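Local coordinates for uncharacterized protein (Pseudomonas aeruginosa, PDB 6P8P), which is a HORMA-domain protein of a type III CBASS phage-resistance system and probably helps regulate its cGAS-like nucleotidyltransferase, at residues E109-G112 / W113-A117; Q19-D22 / A23-L27. The protein carries 2 engineered substitutions. All coordinates share one frame; numbering follows the deposited sequence.

Contact 1 (E109-G112 / W113-A117)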
loop_
_atom_site.group_PDB
_atom_site.type_symbol
_atom_site.label_atom_id
_atom_site.label_comp_id
_atom_site.label_asym_id
_atom_site.label_seq_id
_atom_site.Cartn_x
_atom_site.Cartn_y
_atom_site.Cartn_z
ATOM N N GLU A 109 14.455 -3.366 2.834
ATOM C CA GLU A 109 14.350 -3.785 1.439
ATOM C C GLU A 109 13.142 -3.179 0.735
ATOM O O GLU A 109 13.126 -3.115 -0.499
ATOM C CB GLU A 109 14.285 -5.316 1.330
ATOM C CG GLU A 109 13.058 -5.983 1.921
ATOM C CD GLU A 109 12.826 -7.383 1.336
ATOM O OE1 GLU A 109 12.269 -8.257 2.038
ATOM O OE2 GLU A 109 13.203 -7.612 0.165
ATOM N N GLN A 110 12.128 -2.742 1.481
ATOM C CA GLN A 110 10.957 -2.112 0.881
ATOM C C GLN A 110 11.022 -0.591 0.914
ATOM O O GLN A 110 10.101 0.063 0.439
ATOM C CB GLN A 110 9.693 -2.615 1.578
ATOM C CG GLN A 110 9.460 -4.135 1.375
ATOM C CD GLN A 110 8.054 -4.591 1.737
ATOM O OE1 GLN A 110 7.084 -4.374 0.987
ATOM N NE2 GLN A 110 7.935 -5.234 2.895
ATOM N N LEU A 111 12.090 -0.004 1.450
ATOM C CA LEU A 111 12.072 1.435 1.655
ATOM C C LEU A 111 11.973 2.182 0.337
ATOM O O LEU A 111 11.401 3.274 0.273
ATOM C CB LEU A 111 13.337 1.897 2.382
ATOM C CG LEU A 111 13.324 2.033 3.873
ATOM C CD1 LEU A 111 14.738 2.557 4.312
ATOM C CD2 LEU A 111 12.230 2.927 4.358
ATOM N N GLY A 112 12.593 1.653 -0.708
ATOM C CA GLY A 112 12.573 2.320 -1.997
ATOM C C GLY A 112 11.166 2.606 -2.468
ATOM O O GLY A 112 10.803 3.758 -2.734
ATOM N N TRP A 113 10.336 1.567 -2.552
ATOM C CA TRP A 113 8.982 1.786 -3.043
ATOM C C TRP A 113 8.137 2.521 -2.011
ATOM O O TRP A 113 7.338 3.392 -2.371
ATOM C CB TRP A 113 8.344 0.461 -3.482
ATOM C CG TRP A 113 7.623 -0.389 -2.470
ATOM C CD1 TRP A 113 8.077 -1.546 -1.887
ATOM C CD2 TRP A 113 6.286 -0.192 -1.991
ATOM N NE1 TRP A 113 7.105 -2.051 -1.049
ATOM C CE2 TRP A 113 6.005 -1.236 -1.094
ATOM C CE3 TRP A 113 5.312 0.786 -2.211
ATOM C CZ2 TRP A 113 4.775 -1.348 -0.441
ATOM C CZ3 TRP A 113 4.104 0.662 -1.579
ATOM C CH2 TRP A 113 3.854 -0.379 -0.686
ATOM N N VAL A 114 8.342 2.233 -0.729
ATOM C CA VAL A 114 7.500 2.851 0.291
ATOM C C VAL A 114 7.746 4.345 0.361
ATOM O O VAL A 114 6.800 5.124 0.463
ATOM C CB VAL A 114 7.728 2.154 1.637
ATOM C CG1 VAL A 114 7.111 2.970 2.757
ATOM C CG2 VAL A 114 7.132 0.777 1.583
ATOM N N GLN A 115 9.012 4.777 0.361
ATOM C CA GLN A 115 9.278 6.207 0.477
ATOM C C GLN A 115 8.741 6.962 -0.730
ATOM O O GLN A 115 8.170 8.048 -0.581
ATOM C CB GLN A 115 10.779 6.459 0.673
ATOM C CG GLN A 115 11.280 5.894 2.007
ATOM C CD GLN A 115 12.716 6.262 2.339
ATOM O OE1 GLN A 115 13.060 6.561 3.497
ATOM N NE2 GLN A 115 13.566 6.226 1.335
ATOM N N SER A 116 8.863 6.372 -1.931
ATOM C CA SER A 116 8.281 6.993 -3.118
ATOM C C SER A 116 6.765 7.069 -3.036
ATOM O O SER A 116 6.170 8.074 -3.423
ATOM C CB SER A 116 8.704 6.227 -4.377
ATOM O OG SER A 116 10.083 6.356 -4.599
ATOM N N ALA A 117 6.118 5.999 -2.586
ATOM C CA ALA A 117 4.669 5.988 -2.459
ATOM C C ALA A 117 4.191 7.028 -1.464
ATOM O O ALA A 117 3.155 7.664 -1.676
ATOM C CB ALA A 117 4.187 4.598 -2.053
HETATM O O HOH W 1 11.916 -1.043 -2.442
HETATM O O HOH W 2 12.665 5.824 -2.835
#

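Contact 2 (Q19-D22 / A23-L27)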
loop_
_atom_site.group_PDB
_atom_site.type_symbol
_atom_site.label_atom_id
_atom_site.label_comp_id
_atom_site.label_asym_id
_atom_site.label_seq_id
_atom_site.Cartn_x
_atom_site.Cartn_y
_atom_site.Cartn_z
ATOM N N GLN A 19 -8.105 -1.823 9.193
ATOM C CA GLN A 19 -8.821 -1.452 10.407
ATOM C C GLN A 19 -7.861 -0.947 11.470
ATOM O O GLN A 19 -8.209 -0.054 12.244
ATOM C CB GLN A 19 -9.616 -2.643 10.946
ATOM C CG GLN A 19 -10.736 -3.089 10.049
ATOM C CD GLN A 19 -11.362 -4.382 10.496
ATOM O OE1 GLN A 19 -10.662 -5.298 10.946
ATOM N NE2 GLN A 19 -12.696 -4.484 10.359
ATOM N N THR A 20 -6.661 -1.520 11.525
ATOM C CA THR A 20 -5.639 -1.075 12.463
ATOM C C THR A 20 -5.212 0.349 12.142
ATOM O O THR A 20 -5.193 1.218 13.010
ATOM C CB THR A 20 -4.429 -2.008 12.388
ATOM O OG1 THR A 20 -4.820 -3.383 12.621
ATOM C CG2 THR A 20 -3.361 -1.582 13.425
ATOM N N TRP A 21 -4.922 0.631 10.869
ATOM C CA TRP A 21 -4.553 2.010 10.520
ATOM C C TRP A 21 -5.672 2.991 10.825
ATOM O O TRP A 21 -5.422 4.075 11.364
ATOM C CB TRP A 21 -4.195 2.099 9.047
ATOM C CG TRP A 21 -3.750 3.439 8.592
ATOM C CD1 TRP A 21 -4.357 4.206 7.650
ATOM C CD2 TRP A 21 -2.618 4.180 9.060
ATOM N NE1 TRP A 21 -3.637 5.378 7.462
ATOM C CE2 TRP A 21 -2.580 5.388 8.340
ATOM C CE3 TRP A 21 -1.612 3.923 10.004
ATOM C CZ2 TRP A 21 -1.571 6.321 8.507
ATOM C CZ3 TRP A 21 -0.616 4.878 10.201
ATOM C CH2 TRP A 21 -0.609 6.065 9.455
ATOM N N ASP A 22 -6.913 2.627 10.500
ATOM C CA ASP A 22 -8.035 3.508 10.794
ATOM C C ASP A 22 -8.119 3.808 12.293
ATOM O O ASP A 22 -8.390 4.943 12.690
ATOM C CB ASP A 22 -9.333 2.873 10.296
ATOM C CG ASP A 22 -9.552 3.044 8.808
ATOM O OD1 ASP A 22 -8.783 3.761 8.149
ATOM O OD2 ASP A 22 -10.528 2.442 8.285
ATOM N N ALA A 23 -7.829 2.814 13.140
ATOM C CA ALA A 23 -7.880 3.057 14.586
ATOM C C ALA A 23 -6.776 4.016 15.002
ATOM O O ALA A 23 -6.983 4.871 15.877
ATOM C CB ALA A 23 -7.772 1.744 15.369
ATOM N N ILE A 24 -5.602 3.891 14.357
ATOM C CA ILE A 24 -4.471 4.783 14.628
ATOM C C ILE A 24 -4.764 6.194 14.148
ATOM O O ILE A 24 -4.470 7.178 14.834
ATOM C CB ILE A 24 -3.191 4.216 13.983
ATOM C CG1 ILE A 24 -2.790 2.922 14.701
ATOM C CG2 ILE A 24 -2.063 5.236 14.015
ATOM C CD1 ILE A 24 -1.734 2.091 13.991
ATOM N N VAL A 25 -5.376 6.322 12.986
ATOM C CA VAL A 25 -5.734 7.646 12.499
ATOM C C VAL A 25 -6.703 8.327 13.462
ATOM O O VAL A 25 -6.593 9.522 13.745
ATOM C CB VAL A 25 -6.351 7.540 11.099
ATOM C CG1 VAL A 25 -6.894 8.904 10.660
ATOM C CG2 VAL A 25 -5.312 7.017 10.088
ATOM N N GLU A 26 -7.676 7.584 13.962
ATOM C CA GLU A 26 -8.611 8.182 14.918
ATOM C C GLU A 26 -7.899 8.611 16.206
ATOM O O GLU A 26 -8.158 9.696 16.737
ATOM C CB GLU A 26 -9.746 7.205 15.210
ATOM C CG GLU A 26 -10.817 7.795 16.141
ATOM C CD GLU A 26 -11.543 8.991 15.564
ATOM O OE1 GLU A 26 -11.537 9.166 14.326
ATOM O OE2 GLU A 26 -12.118 9.765 16.362
ATOM N N LEU A 27 -6.983 7.778 16.706
ATOM C CA LEU A 27 -6.208 8.146 17.882
ATOM C C LEU A 27 -5.483 9.469 17.675
ATOM O O LEU A 27 -5.464 10.337 18.562
ATOM C CB LEU A 27 -5.200 7.052 18.190
ATOM C CG LEU A 27 -4.375 7.290 19.454
ATOM C CD1 LEU A 27 -5.120 6.795 20.686
ATOM C CD2 LEU A 27 -3.008 6.628 19.321
#

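Contact 1 (E109-G112 / W113-A117)
Gln-110 and Trp-113 run side by side and point the same way, and their polar ends meet. The indole NE1 of Trp-113 donates to OE1 of Gln-110 at 3.1 Å, with an N-H...O angle of 166°. OE1 sits at the edge of the indole, in its plane. The amide is turned 40° from the ring, and NE1 comes in somewhat tilted from the carbonyl plane. This bond depends on an uncommon helix rotamer: CG of Trp-113 stands between the backbone N and the carbonyl carbon (chi1 87°), which turns the NE1 edge of the ring toward Gln-110. Gln-110 reaches it with an extended chain. Its NE2 bonds to Asp-53, so both ends of the amide are held and its rotation is fixed. The Gln-110 side chain also lies about 4 Å from a bound calcium ion.

The contact spans the start and early turns of helix 111-119, the helix of the beta-alpha-beta crossover between strands 101-106 and 125-129 of the HORMA domain. Val-114 N donates to Gln-110 O at 3.0 Å. CG2 of Val-114 lies over the centre of one indole face, 3.5 Å above the plane. CD2 of Leu-111 rests 3.9 Å from CG of Gln-115, whose N bonds to Leu-111 O at 2.8 Å. A water joins Glu-109 O to Trp-113 N. A second water joins Gly-112 O, 2.8 Å away, to OG of Ser-116. Trp-113 packs on Ser-49 of helix 44-52, while Ala-52 of the second subunit touches both Gln-110 and Trp-113.

Contact 2 (Q19-D22 / A23-L27)
Trp-21 O accepts from Val-25 N at 2.8 Å, the shortest of four successive i to i+4 bonds along this part of helix 17-29. Ile-24 N reaches Thr-20 O at 3.0 Å, in the carbonyl plane. Ala-23 N to Gln-19 O and Glu-26 N to Asp-22 O complete the run. Two side-chain polar groups find partners beyond these turns: Trp-21 NE1 bonds to Leu-40 O, and Thr-20 OG1 bonds to Asp-16 O and to Ser-11 OG.

The main side-chain contact is a CH-pi interaction. CG2 of Val-25 lies over one face of the Trp-21 indole, 3.7 Å from the centroid of the five-membered ring and 18° off its normal. CG of Trp-21 is anti to the backbone N (chi1 -178°), and this brings the ring over the valine one turn on. The same methyl is 3.2 Å from Trp-21 O, so it is wedged between ring and backbone. CG2 of Ile-24 meets Trp-21 CZ3 at 4.1 Å, the two side chains crossing at about a right angle. CD1 of Ile-24 lies alongside Thr-20 CG2, also at 4.1 Å.

Trp-21 packs on Thr-44, Ala-47 and Ile-51 of helix 44-52. Ile-24 rests on Ile-72 of strand 69-75, and Ala-23 on Phe-9 of strand 4-10, so the helix lies between another helix and the sheet.

Contact 1 and contact 2 are both short helical stretches with a buried tryptophan, but they lie on opposite sides of the chain's centre, about 22 Å apart between centres. Both are partly buried, and both pack against helix 44-52. Contact 2 is nearer the middle of the domain, on strands 4-10 and 69-75, and the other subunit does not touch it. Contact 1 lies at the periphery, beside strands 101-106 and 125-129, and faces the second subunit. In both, a valine methyl lies over one indole face. The NE1 partner differs: a backbone carbonyl from another part of the chain in contact 2, a nearby side chain in contact 1. There, two waters bridge polar atoms along the helix start, and a calcium ion lies nearby.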